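Local coordinates for protein endo-beta-mannanase (Rhizomucor miehei, PDB 4QP0) that probably hydrolyses internal beta-1,4-mannosidic linkages at random in mannans, galactomannans and glucomannans, as a glycoside hydrolase family 5 TIM-barrel enzyme, at residues I172-P176 and W198-S203; D219-R225 and S237-D242; K276-Q282 and E316-A320; L296-R302 and G335-C339; Q310-E314 and H352-M356. One frame throughout, in Å; residues are numbered along the deposited sequence.

In the fold
The contacts follow one part of the TIM barrel, from the loop after strand 167-171 to the last helix, 345-358. Interaction 1 borders the probable active site: by analogy with family 5 relatives, its Glu-175 and Glu-293 of strand 289-294, which it meets, are probably acid/base and nucleophile. It touches interaction 2 (centres about 12 Å apart), with Pro-176 O 3.1 Å from Met-239 CG. Interactions 2 and 3 meet at the ring of His-278, which packs against Phe-223 and Phe-241. Interaction 3 reaches interaction 5 through a probable hydrogen bond, Leu-318 N to Val-313 O (3.0 Å). Interactions 4 and 5 share helix 299-315, centres about 18 Å apart. Interactions 1 and 4 have centres about 29 Å apart.

Interaction 1: residues I172-P176 and W198-S203; sequences IANEP and WIKEIS
This is a buried apolar contact between the loop that follows strand 167-171 and the helix 192-209 outside it. No hydrogen bond crosses between the two segments. Residues 198-203 are regular helix, with Ile-202 N hydrogen-bonded to Trp-198 O (3.3 Å) and Ser-203 N to Ile-199 O (3.1 Å). The loop is irregular. Ala-173 is extended (phi/psi -154/154), and Glu-175 takes a left-handed conformation (48/50) before Pro-176. The nearest CA atoms are those of Ile-172 and Ser-203, 7.0 Å apart. Ile-172 makes most of the loop's side of the contact, with 113 Å² covered. Its side chain (chi1 m, chi2 t) points toward the helix. Its CG2 lies 3.5 Å from Trp-198 CH2 and 3.7 Å from Ile-202 CG2. Its CD1 lies 3.9 Å from Ile-199 CG2 and 3.8 Å from Ser-203 CB. Trp-198 (chi1 t, chi2 78°) reaches across to the loop with its indole. At the ring edge, Ala-173 CB sits 4.0 Å from Trp-198 CH2, and Pro-176 CG is 4.4 Å from Trp-198 CZ3. Phe-142 of helix 136-151 packs on both Ile-172 and Trp-198. Asn-174 and Glu-175 turn the other way, toward Arg-53, Asn-109, Trp-111 and His-256. Asn-174, Glu-175 and Pro-176 form the Asn-Glu-Pro motif of family 5, whose glutamate is the general acid/base in relatives; Glu-175 is probably its counterpart here.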
# COMPACT_ATOMS: atom_id res chain seq x y z
N ILE A 172 4.84 -1.24 -5.40
CA ILE A 172 5.33 -2.50 -5.97
C ILE A 172 4.58 -3.73 -5.45
O ILE A 172 3.99 -4.49 -6.22
CB ILE A 172 6.85 -2.68 -5.72
CG1 ILE A 172 7.65 -1.61 -6.47
CG2 ILE A 172 7.30 -4.09 -6.12
CD1 ILE A 172 9.08 -1.45 -6.00
N ALA A 173 4.61 -3.92 -4.13
CA ALA A 173 3.96 -5.05 -3.48
C ALA A 173 3.60 -4.73 -2.04
O ALA A 173 4.22 -3.88 -1.40
CB ALA A 173 4.87 -6.27 -3.53
N ASN A 174 2.58 -5.42 -1.54
CA ASN A 174 2.16 -5.27 -0.16
C ASN A 174 3.03 -6.09 0.79
O ASN A 174 3.15 -7.31 0.64
CB ASN A 174 0.70 -5.64 -0.00
CG ASN A 174 0.17 -5.36 1.38
OD1 ASN A 174 0.34 -4.26 1.90
ND2 ASN A 174 -0.47 -6.36 1.98
N GLU A 175 3.66 -5.39 1.73
CA GLU A 175 4.44 -5.98 2.83
C GLU A 175 5.46 -7.07 2.46
O GLU A 175 5.48 -8.11 3.11
CB GLU A 175 3.49 -6.49 3.93
CG GLU A 175 2.52 -5.44 4.45
CD GLU A 175 1.67 -5.94 5.60
OE1 GLU A 175 1.41 -7.16 5.68
OE2 GLU A 175 1.24 -5.11 6.43
N PRO A 176 6.33 -6.82 1.47
CA PRO A 176 7.31 -7.85 1.09
C PRO A 176 8.21 -8.27 2.26
O PRO A 176 8.75 -7.41 2.95
CB PRO A 176 8.16 -7.17 0.01
CG PRO A 176 7.30 -6.08 -0.52
CD PRO A 176 6.51 -5.60 0.66
N TRP A 198 15.72 -6.36 -6.08
CA TRP A 198 14.43 -6.62 -6.73
C TRP A 198 13.56 -5.39 -6.69
O TRP A 198 12.89 -5.07 -7.67
CB TRP A 198 13.74 -7.80 -6.07
CG TRP A 198 12.32 -8.02 -6.54
CD1 TRP A 198 11.90 -8.61 -7.72
CD2 TRP A 198 11.08 -7.64 -5.84
NE1 TRP A 198 10.53 -8.62 -7.80
CE2 TRP A 198 9.98 -8.07 -6.71
CE3 TRP A 198 10.79 -7.04 -4.62
CZ2 TRP A 198 8.65 -7.87 -6.36
CZ3 TRP A 198 9.45 -6.85 -4.28
CH2 TRP A 198 8.41 -7.26 -5.12
N ILE A 199 13.58 -4.68 -5.57
CA ILE A 199 12.83 -3.43 -5.42
C ILE A 199 13.36 -2.37 -6.39
O ILE A 199 12.59 -1.58 -6.93
CB ILE A 199 12.92 -2.88 -3.98
CG1 ILE A 199 12.25 -3.83 -2.98
CG2 ILE A 199 12.36 -1.46 -3.90
CD1 ILE A 199 10.74 -3.87 -3.05
N LYS A 200 14.68 -2.37 -6.58
CA LYS A 200 15.35 -1.38 -7.42
C LYS A 200 14.86 -1.46 -8.86
O LYS A 200 14.37 -0.46 -9.40
CB LYS A 200 16.87 -1.57 -7.34
CG LYS A 200 17.69 -0.54 -8.09
CD LYS A 200 19.17 -0.75 -7.81
CE LYS A 200 20.02 0.41 -8.33
NZ LYS A 200 20.21 0.32 -9.80
N GLU A 201 14.98 -2.64 -9.47
CA GLU A 201 14.67 -2.80 -10.90
C GLU A 201 13.18 -2.74 -11.23
O GLU A 201 12.81 -2.25 -12.30
CB GLU A 201 15.31 -4.08 -11.46
CG GLU A 201 14.49 -5.35 -11.27
CD GLU A 201 14.99 -6.49 -12.12
OE1 GLU A 201 15.11 -7.62 -11.59
OE2 GLU A 201 15.27 -6.27 -13.32
N ILE A 202 12.33 -3.23 -10.33
CA ILE A 202 10.88 -3.11 -10.50
C ILE A 202 10.45 -1.65 -10.44
O ILE A 202 9.67 -1.20 -11.28
CB ILE A 202 10.10 -3.96 -9.47
CG1 ILE A 202 10.35 -5.47 -9.70
CG2 ILE A 202 8.61 -3.65 -9.52
CD1 ILE A 202 9.97 -6.00 -11.06
N SER A 203 10.97 -0.90 -9.48
CA SER A 203 10.62 0.53 -9.39
C SER A 203 11.20 1.30 -10.57
O SER A 203 10.56 2.22 -11.08
CB SER A 203 11.05 1.14 -8.04
OG SER A 203 12.45 1.09 -7.85

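Interaction 2: residues D219-R225 and S237-D242; sequences DEGFFNR and SGMDFD
Phe-241 (chi1 t, chi2 85°) points toward residues 219-225 and lies against Gly-221, with CD1 3.7 Å from Gly-221 CA. Its CD2 is 3.6 Å from Phe-223 CE1; the ring planes are 71° apart and the pair is oblique. Gly-221 has phi/psi 95/24, where a CB would strike the preceding carbonyl. The two segments run 79° apart and come closest at Asn-224 and Asp-240 (CA to CA 4.7 Å). Phe-241 N donates to Phe-222 O at 2.9 Å. Asn-224 ND2 donates to Asp-240 OD2 at 3.1 Å. Arg-225 NH1 forms a salt bridge with Asp-242 OD2 at 3.2 Å. Asp-240 is the N-cap of helix 241-245; its OD1 accepts from Ala-243 N. Met-239 (all chi m) brings CE to 3.9 Å from Asp-219 CB. The loop after strand 214-216 is thus tied to the start of helix 241-245, between helix 192-209, which meets Met-239, and helix 270-284, whose His-278 ring packs on Phe-223 and Phe-241.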
# COMPACT_ATOMS: atom_id res chain seq x y z
N ASP A 219 5.86 -1.50 1.87
CA ASP A 219 6.34 -2.41 2.91
C ASP A 219 5.92 -1.96 4.30
O ASP A 219 5.38 -0.86 4.47
CB ASP A 219 7.86 -2.58 2.86
CG ASP A 219 8.64 -1.30 3.20
OD1 ASP A 219 8.44 -0.26 2.52
OD2 ASP A 219 9.48 -1.35 4.13
N GLU A 220 6.18 -2.81 5.29
CA GLU A 220 5.85 -2.51 6.68
C GLU A 220 6.81 -1.51 7.32
O GLU A 220 6.51 -0.94 8.38
CB GLU A 220 5.80 -3.80 7.51
CG GLU A 220 4.57 -4.65 7.22
CD GLU A 220 4.82 -6.13 7.38
OE1 GLU A 220 5.71 -6.69 6.68
OE2 GLU A 220 4.11 -6.76 8.20
N GLY A 221 7.95 -1.31 6.66
CA GLY A 221 8.94 -0.32 7.09
C GLY A 221 10.03 -0.89 7.96
O GLY A 221 10.67 -0.17 8.72
N PHE A 222 10.26 -2.19 7.82
CA PHE A 222 11.28 -2.89 8.61
C PHE A 222 12.69 -2.43 8.26
O PHE A 222 13.04 -2.36 7.08
CB PHE A 222 11.13 -4.42 8.49
CG PHE A 222 9.80 -4.95 9.01
CD1 PHE A 222 9.04 -4.22 9.93
CD2 PHE A 222 9.32 -6.19 8.59
CE1 PHE A 222 7.83 -4.71 10.40
CE2 PHE A 222 8.12 -6.68 9.06
CZ PHE A 222 7.37 -5.95 9.97
N PHE A 223 13.47 -2.10 9.30
CA PHE A 223 14.85 -1.63 9.15
C PHE A 223 15.85 -2.77 9.08
O PHE A 223 15.53 -3.91 9.43
CB PHE A 223 15.25 -0.75 10.33
CG PHE A 223 14.53 0.55 10.39
CD1 PHE A 223 14.86 1.58 9.51
CD2 PHE A 223 13.53 0.76 11.33
CE1 PHE A 223 14.20 2.80 9.58
CE2 PHE A 223 12.86 1.97 11.39
CZ PHE A 223 13.20 2.99 10.52
N ASN A 224 17.06 -2.46 8.64
CA ASN A 224 18.17 -3.39 8.69
C ASN A 224 19.34 -2.76 9.42
O ASN A 224 20.44 -2.60 8.87
CB ASN A 224 18.55 -3.86 7.28
CG ASN A 224 19.79 -4.74 7.27
OD1 ASN A 224 20.04 -5.50 8.20
ND2 ASN A 224 20.58 -4.62 6.22
N ARG A 225 19.10 -2.38 10.67
CA ARG A 225 20.12 -1.75 11.49
C ARG A 225 20.83 -2.78 12.39
O ARG A 225 20.23 -3.36 13.30
CB ARG A 225 19.55 -0.58 12.29
CG ARG A 225 19.64 0.76 11.56
CD ARG A 225 18.30 1.24 11.02
NE ARG A 225 17.61 2.13 11.95
CZ ARG A 225 17.25 3.38 11.70
NH1 ARG A 225 17.49 3.95 10.53
NH2 ARG A 225 16.62 4.09 12.64
N SER A 237 13.66 -9.70 8.83
CA SER A 237 12.65 -9.91 7.78
C SER A 237 13.23 -10.06 6.37
O SER A 237 12.57 -10.58 5.46
CB SER A 237 11.65 -8.76 7.80
OG SER A 237 12.31 -7.54 7.51
N GLY A 238 14.46 -9.58 6.19
CA GLY A 238 15.09 -9.52 4.87
C GLY A 238 14.83 -8.20 4.15
O GLY A 238 15.07 -8.09 2.96
N MET A 239 14.33 -7.21 4.89
CA MET A 239 14.00 -5.89 4.34
C MET A 239 14.88 -4.81 4.94
O MET A 239 15.37 -4.95 6.05
CB MET A 239 12.53 -5.55 4.60
CG MET A 239 11.55 -6.47 3.90
SD MET A 239 11.64 -6.41 2.11
CE MET A 239 10.85 -4.84 1.77
N ASP A 240 15.05 -3.72 4.21
CA ASP A 240 16.01 -2.69 4.58
C ASP A 240 15.42 -1.35 4.21
O ASP A 240 15.73 -0.81 3.15
CB ASP A 240 17.33 -2.93 3.83
CG ASP A 240 18.47 -2.06 4.35
OD1 ASP A 240 18.23 -0.97 4.92
OD2 ASP A 240 19.63 -2.48 4.15
N PHE A 241 14.58 -0.81 5.10
CA PHE A 241 13.93 0.48 4.87
C PHE A 241 14.92 1.54 4.42
O PHE A 241 14.64 2.28 3.48
CB PHE A 241 13.20 0.95 6.13
CG PHE A 241 12.41 2.22 5.95
CD1 PHE A 241 11.11 2.19 5.45
CD2 PHE A 241 12.95 3.46 6.31
CE1 PHE A 241 10.37 3.36 5.31
CE2 PHE A 241 12.21 4.64 6.17
CZ PHE A 241 10.92 4.58 5.67
N ASP A 242 16.07 1.61 5.08
CA ASP A 242 17.12 2.57 4.72
C ASP A 242 17.58 2.44 3.27
O ASP A 242 17.66 3.43 2.53
CB ASP A 242 18.32 2.46 5.67
CG ASP A 242 17.98 2.90 7.10
OD1 ASP A 242 17.21 3.88 7.27
OD2 ASP A 242 18.49 2.26 8.05

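Interaction 3: residues K276-Q282 and E316-A320; sequences KDHAAAQ and EDLAA
Gln-282 ties helix 270-284 to the turn after helix 299-315 through both ends of its amide. Its NE2 donates to Asp-317 O at 2.8 Å, and its OE1 accepts from Ala-319 N at 2.9 Å. OE1 also accepts from Val-289 N. An extended side chain (chi1 t, chi2 t) makes this reach possible. The turn is a Schellman motif: Asp-317 is the first residue to leave helical phi/psi, with positive phi (65/36). Its carboxylate is satisfied by Lys-359 and Tyr-20. Residues 276-282 are regular helix. The closest CA atoms are those of Ala-279 and Leu-318, 5.2 Å apart. Ala-279 CB packs 3.4 Å from Glu-316 CB and 3.9 Å from Leu-318 CD1. A water donates to Lys-276 O and to Glu-316 OE1, both at 3.1 Å. Lys-276 NZ and Glu-316 OE2, 4.5 Å apart, are too distant for a salt bridge. The contact lies where helix 270-284 passes the link from helix 299-315 into strand 320-323, with Leu-318 packed on Val-289 and Met-291 of strand 289-294.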
# COMPACT_ATOMS: atom_id res chain seq x y z
N LYS A 276 8.09 7.86 15.47
CA LYS A 276 9.21 8.81 15.61
C LYS A 276 10.41 8.35 14.78
O LYS A 276 11.01 9.15 14.05
CB LYS A 276 9.61 8.97 17.08
CG LYS A 276 8.62 9.75 17.93
CD LYS A 276 8.84 9.52 19.42
CE LYS A 276 9.73 10.57 20.05
NZ LYS A 276 11.17 10.19 20.04
N ASP A 277 10.76 7.07 14.89
CA ASP A 277 11.88 6.49 14.13
C ASP A 277 11.73 6.62 12.62
O ASP A 277 12.70 6.88 11.92
CB ASP A 277 12.13 5.03 14.52
CG ASP A 277 12.75 4.88 15.91
OD1 ASP A 277 13.25 5.90 16.46
OD2 ASP A 277 12.73 3.75 16.46
N HIS A 278 10.52 6.44 12.11
CA HIS A 278 10.26 6.65 10.69
C HIS A 278 10.15 8.11 10.29
O HIS A 278 10.57 8.47 9.19
CB HIS A 278 9.05 5.85 10.22
CG HIS A 278 9.25 4.35 10.31
ND1 HIS A 278 9.66 3.62 9.27
CD2 HIS A 278 9.10 3.48 11.38
CE1 HIS A 278 9.77 2.33 9.65
NE2 HIS A 278 9.43 2.25 10.94
N ALA A 279 9.61 8.95 11.18
CA ALA A 279 9.61 10.40 10.96
C ALA A 279 11.02 10.96 10.92
O ALA A 279 11.28 11.95 10.23
CB ALA A 279 8.79 11.11 12.03
N ALA A 280 11.93 10.34 11.66
CA ALA A 280 13.34 10.71 11.65
C ALA A 280 13.99 10.31 10.33
O ALA A 280 14.82 11.04 9.79
CB ALA A 280 14.07 10.07 12.82
N ALA A 281 13.61 9.14 9.81
CA ALA A 281 14.18 8.66 8.54
C ALA A 281 13.71 9.55 7.39
O ALA A 281 14.44 9.73 6.42
CB ALA A 281 13.82 7.21 8.29
N GLN A 282 12.50 10.10 7.52
CA GLN A 282 11.96 11.11 6.61
C GLN A 282 12.78 12.40 6.67
O GLN A 282 13.05 13.02 5.64
CB GLN A 282 10.51 11.44 6.96
CG GLN A 282 9.87 12.53 6.09
CD GLN A 282 8.47 12.91 6.56
OE1 GLN A 282 7.49 12.18 6.33
NE2 GLN A 282 8.37 14.07 7.20
N GLU A 316 5.92 15.07 14.92
CA GLU A 316 7.12 14.60 14.22
C GLU A 316 7.14 15.10 12.78
O GLU A 316 8.15 14.95 12.09
CB GLU A 316 7.22 13.07 14.27
CG GLU A 316 7.58 12.46 15.62
CD GLU A 316 8.91 12.95 16.19
OE1 GLU A 316 9.87 13.19 15.42
OE2 GLU A 316 9.01 13.10 17.43
N ASP A 317 6.03 15.70 12.34
CA ASP A 317 5.88 16.27 11.00
C ASP A 317 5.96 15.19 9.90
O ASP A 317 6.50 15.42 8.81
CB ASP A 317 6.92 17.38 10.77
CG ASP A 317 6.36 18.57 10.03
OD1 ASP A 317 5.49 19.27 10.59
OD2 ASP A 317 6.80 18.82 8.88
N LEU A 318 5.42 14.02 10.21
CA LEU A 318 5.36 12.92 9.27
C LEU A 318 4.42 13.35 8.14
O LEU A 318 3.38 13.96 8.41
CB LEU A 318 4.86 11.63 9.94
CG LEU A 318 5.03 10.33 9.14
CD1 LEU A 318 6.48 9.87 9.10
CD2 LEU A 318 4.14 9.23 9.70
N ALA A 319 4.80 13.01 6.91
CA ALA A 319 4.10 13.49 5.71
C ALA A 319 2.62 13.12 5.71
O ALA A 319 1.76 13.97 5.45
CB ALA A 319 4.77 12.99 4.44
N ALA A 320 2.32 11.86 6.04
CA ALA A 320 0.94 11.39 6.05
C ALA A 320 0.80 10.04 6.72
O ALA A 320 1.80 9.35 7.00
CB ALA A 320 0.41 11.31 4.63
O HOH W 1 12.51 11.55 15.22

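Interaction 4: residues L296-R302 and G335-C339; sequences LSTDALR and GFGIC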
# COMPACT_ATOMS: atom_id res chain seq x y z
N LEU A 296 -5.58 -1.21 15.35
CA LEU A 296 -5.75 -1.92 16.61
C LEU A 296 -7.06 -2.70 16.57
O LEU A 296 -8.05 -2.23 15.99
CB LEU A 296 -5.69 -0.95 17.79
CG LEU A 296 -4.30 -0.34 18.04
CD1 LEU A 296 -4.37 0.78 19.07
CD2 LEU A 296 -3.28 -1.40 18.44
N SER A 297 -7.04 -3.89 17.18
CA SER A 297 -8.13 -4.87 17.08
C SER A 297 -9.46 -4.47 17.71
O SER A 297 -10.50 -5.06 17.40
CB SER A 297 -7.70 -6.21 17.70
OG SER A 297 -6.54 -6.72 17.08
N THR A 298 -9.45 -3.52 18.63
CA THR A 298 -10.70 -3.16 19.31
C THR A 298 -10.95 -1.67 19.30
O THR A 298 -10.01 -0.87 19.27
CB THR A 298 -10.77 -3.69 20.76
OG1 THR A 298 -9.68 -3.17 21.53
CG2 THR A 298 -10.75 -5.21 20.80
N ASP A 299 -12.23 -1.32 19.35
CA ASP A 299 -12.66 0.06 19.47
C ASP A 299 -11.93 0.72 20.62
O ASP A 299 -11.30 1.77 20.46
CB ASP A 299 -14.18 0.09 19.70
CG ASP A 299 -14.69 1.48 20.03
OD1 ASP A 299 -14.81 2.30 19.09
OD2 ASP A 299 -14.96 1.74 21.22
N ALA A 300 -11.99 0.07 21.79
CA ALA A 300 -11.38 0.57 23.01
C ALA A 300 -9.86 0.77 22.91
O ALA A 300 -9.33 1.73 23.46
CB ALA A 300 -11.73 -0.34 24.18
N LEU A 301 -9.15 -0.12 22.21
CA LEU A 301 -7.72 0.07 21.96
C LEU A 301 -7.48 1.27 21.05
O LEU A 301 -6.55 2.04 21.26
CB LEU A 301 -7.07 -1.17 21.35
CG LEU A 301 -6.74 -2.35 22.28
CD1 LEU A 301 -6.09 -3.45 21.47
CD2 LEU A 301 -5.85 -1.96 23.45
N ARG A 302 -8.33 1.42 20.05
CA ARG A 302 -8.22 2.52 19.12
C ARG A 302 -8.51 3.88 19.76
O ARG A 302 -7.74 4.83 19.57
CB ARG A 302 -9.10 2.26 17.89
CG ARG A 302 -8.67 1.01 17.11
CD ARG A 302 -9.39 0.88 15.77
NE ARG A 302 -10.82 0.63 15.90
CZ ARG A 302 -11.40 -0.57 15.84
NH1 ARG A 302 -10.67 -1.67 15.65
NH2 ARG A 302 -12.71 -0.68 15.95
N GLY A 335 -11.82 -6.93 12.40
CA GLY A 335 -11.48 -6.42 13.73
C GLY A 335 -11.02 -4.98 13.67
O GLY A 335 -11.19 -4.21 14.62
N PHE A 336 -10.44 -4.60 12.53
CA PHE A 336 -9.91 -3.25 12.34
C PHE A 336 -10.86 -2.31 11.60
O PHE A 336 -10.57 -1.12 11.44
CB PHE A 336 -8.59 -3.31 11.58
CG PHE A 336 -7.52 -4.12 12.25
CD1 PHE A 336 -6.78 -3.59 13.31
CD2 PHE A 336 -7.21 -5.40 11.80
CE1 PHE A 336 -5.78 -4.34 13.92
CE2 PHE A 336 -6.21 -6.14 12.40
CZ PHE A 336 -5.49 -5.61 13.46
N GLY A 337 -12.00 -2.84 11.16
CA GLY A 337 -12.97 -2.06 10.39
C GLY A 337 -13.60 -0.93 11.19
O GLY A 337 -14.14 -1.15 12.27
N ILE A 338 -13.51 0.28 10.64
CA ILE A 338 -14.10 1.49 11.22
C ILE A 338 -15.14 2.04 10.25
O ILE A 338 -14.86 2.21 9.06
CB ILE A 338 -13.02 2.57 11.49
CG1 ILE A 338 -12.22 2.22 12.75
CG2 ILE A 338 -13.66 3.95 11.65
CD1 ILE A 338 -10.97 3.06 12.96
N CYS A 339 -16.35 2.29 10.75
CA CYS A 339 -17.42 2.85 9.92
C CYS A 339 -17.42 4.37 10.08
O CYS A 339 -16.93 4.88 11.08
CB CYS A 339 -18.79 2.30 10.33
SG CYS A 339 -18.86 0.52 10.66
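The backbones of 296-302 and 335-339 approach most closely at Ser-297 and Gly-335, with CA atoms 5.0 Å apart. Residues 296-298 lead into helix 299-315; residues 335-339 have no regular structure. Thr-298 is the N-cap of the helix. Its OG1 accepts from Leu-301 N at 3.2 Å, and its O accepts from Arg-302 N at 2.9 Å. Gly-335 has phi/psi 112/-28, where a CB would press on the preceding carbonyl. Its O lies 3.0 Å from Ser-297 O; both are acceptors, so no bond forms between them. Arg-302 (chi1 m, chi2 t) points toward the other segment and joins the two backbones. Its NH1 donates to Gly-335 O at 2.8 Å and to Leu-296 O, in its own segment, at 2.7 Å. In barrel terms, one segment follows strand 289-294 and the other belongs to the long loop after strand 320-323. The arginine therefore joins the connections that follow two adjacent parallel strands. Phe-336 starts away from 296-302, but its ring swings back: CD1 is 3.3 Å from Leu-296 O and CE1 is 3.5 Å from Ser-297 N. Tyr-258 meets that ring edge-to-face. Ile-338 CG1 packs 3.8 Å from Arg-302 NE. Ser-297 OG is hydrogen-bonded to Glu-260. Next to Ile-338, Cys-339 forms a disulfide with Cys-330 within the same loop.

Interaction 5: residues Q310-E314 and H352-M356; sequences QGTVE and HADAM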
# COMPACT_ATOMS: atom_id res chain seq x y z
N GLN A 310 -1.50 9.56 16.48
CA GLN A 310 -1.79 10.62 15.53
C GLN A 310 -1.11 11.93 15.96
O GLN A 310 -0.52 12.63 15.13
CB GLN A 310 -3.31 10.75 15.34
CG GLN A 310 -3.89 9.61 14.50
CD GLN A 310 -5.41 9.53 14.49
OE1 GLN A 310 -6.09 10.29 15.19
NE2 GLN A 310 -5.95 8.60 13.71
N GLY A 311 -1.18 12.24 17.26
CA GLY A 311 -0.43 13.35 17.86
C GLY A 311 1.07 13.26 17.65
O GLY A 311 1.74 14.28 17.49
N THR A 312 1.61 12.04 17.65
CA THR A 312 3.01 11.80 17.30
C THR A 312 3.29 12.17 15.84
O THR A 312 4.27 12.86 15.56
CB THR A 312 3.44 10.34 17.55
OG1 THR A 312 3.15 10.00 18.92
CG2 THR A 312 4.93 10.13 17.28
N VAL A 313 2.42 11.73 14.94
CA VAL A 313 2.54 12.01 13.50
C VAL A 313 2.52 13.51 13.21
O VAL A 313 3.28 14.00 12.36
CB VAL A 313 1.45 11.27 12.69
CG1 VAL A 313 1.27 11.89 11.32
CG2 VAL A 313 1.80 9.79 12.54
N GLU A 314 1.65 14.22 13.93
CA GLU A 314 1.58 15.69 13.88
C GLU A 314 2.90 16.33 14.30
O GLU A 314 3.52 17.04 13.51
CB GLU A 314 0.42 16.20 14.75
CG GLU A 314 -0.92 16.22 14.02
CD GLU A 314 -2.12 15.94 14.91
OE1 GLU A 314 -2.14 16.39 16.08
OE2 GLU A 314 -3.06 15.28 14.43
N HIS A 352 -7.97 14.11 13.55
CA HIS A 352 -6.67 14.05 12.91
C HIS A 352 -6.71 14.40 11.45
O HIS A 352 -5.77 15.03 10.95
CB HIS A 352 -6.05 12.67 13.10
CG HIS A 352 -4.66 12.53 12.53
ND1 HIS A 352 -3.64 13.32 12.93
CD2 HIS A 352 -4.14 11.65 11.59
CE1 HIS A 352 -2.52 12.96 12.27
NE2 HIS A 352 -2.83 11.94 11.45
N ALA A 353 -7.76 13.98 10.76
CA ALA A 353 -7.91 14.26 9.33
C ALA A 353 -7.90 15.77 9.07
O ALA A 353 -7.17 16.25 8.19
CB ALA A 353 -9.17 13.62 8.78
N ASP A 354 -8.67 16.51 9.87
CA ASP A 354 -8.73 17.97 9.81
C ASP A 354 -7.39 18.63 10.13
O ASP A 354 -7.01 19.61 9.48
CB ASP A 354 -9.81 18.52 10.76
CG ASP A 354 -11.20 17.97 10.46
OD1 ASP A 354 -11.60 17.93 9.27
OD2 ASP A 354 -11.90 17.59 11.42
N ALA A 355 -6.67 18.09 11.11
CA ALA A 355 -5.39 18.64 11.53
C ALA A 355 -4.30 18.47 10.46
O ALA A 355 -3.47 19.35 10.29
CB ALA A 355 -4.95 18.02 12.86
N MET A 356 -4.32 17.35 9.74
CA MET A 356 -3.43 17.18 8.60
C MET A 356 -3.86 18.06 7.42
O MET A 356 -3.02 18.63 6.74
CB MET A 356 -3.35 15.71 8.16
CG MET A 356 -2.82 14.77 9.23
SD MET A 356 -1.08 15.04 9.62
CE MET A 356 -0.31 13.91 8.45
O HOH W 2 -8.72 11.87 14.84
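The contact is the parallel packing of two successive outer helices of the TIM barrel, 299-315 and 345-358, with a His-carboxylate hydrogen bond between them. The short axes through 310-314 and 352-356 are 4° apart in direction and 10.8 Å apart at closest approach. The CA pairs Gln-310 with His-352 (6.5 Å) and Glu-314 with Met-356 (7.4 Å) set the register. His-352 (chi1 t) points into the gap. Its ND1 donates to Glu-314 OE2 at 2.5 Å, a short bond. Its NE2 is hydrogen-bonded to Asp-321 OD2 of strand 320-323, so the imidazole links both helices to the barrel wall. Gln-310 covers one face of the ring: its CB lies 3.6 Å from the centroid of the His-352 ring, 16° off the normal, a CH-pi contact. The amide of Gln-310 is well used. NE2 bonds to Tyr-294 OH and Thr-348 O. OE1 accepts from water 2 at 3.1 Å, and the same water accepts from His-352 N at 2.7 Å. Beside the polar pair, Val-313 CG1 meets Met-356 CE at 3.8 Å, and Val-313 also packs on Ile-275 of helix 270-284. Ala-355 CB lies 3.7 Å from Glu-314 OE2. Parallel neighbouring helices, each following a parallel strand, are the layout of the outer layer in a beta/alpha barrel.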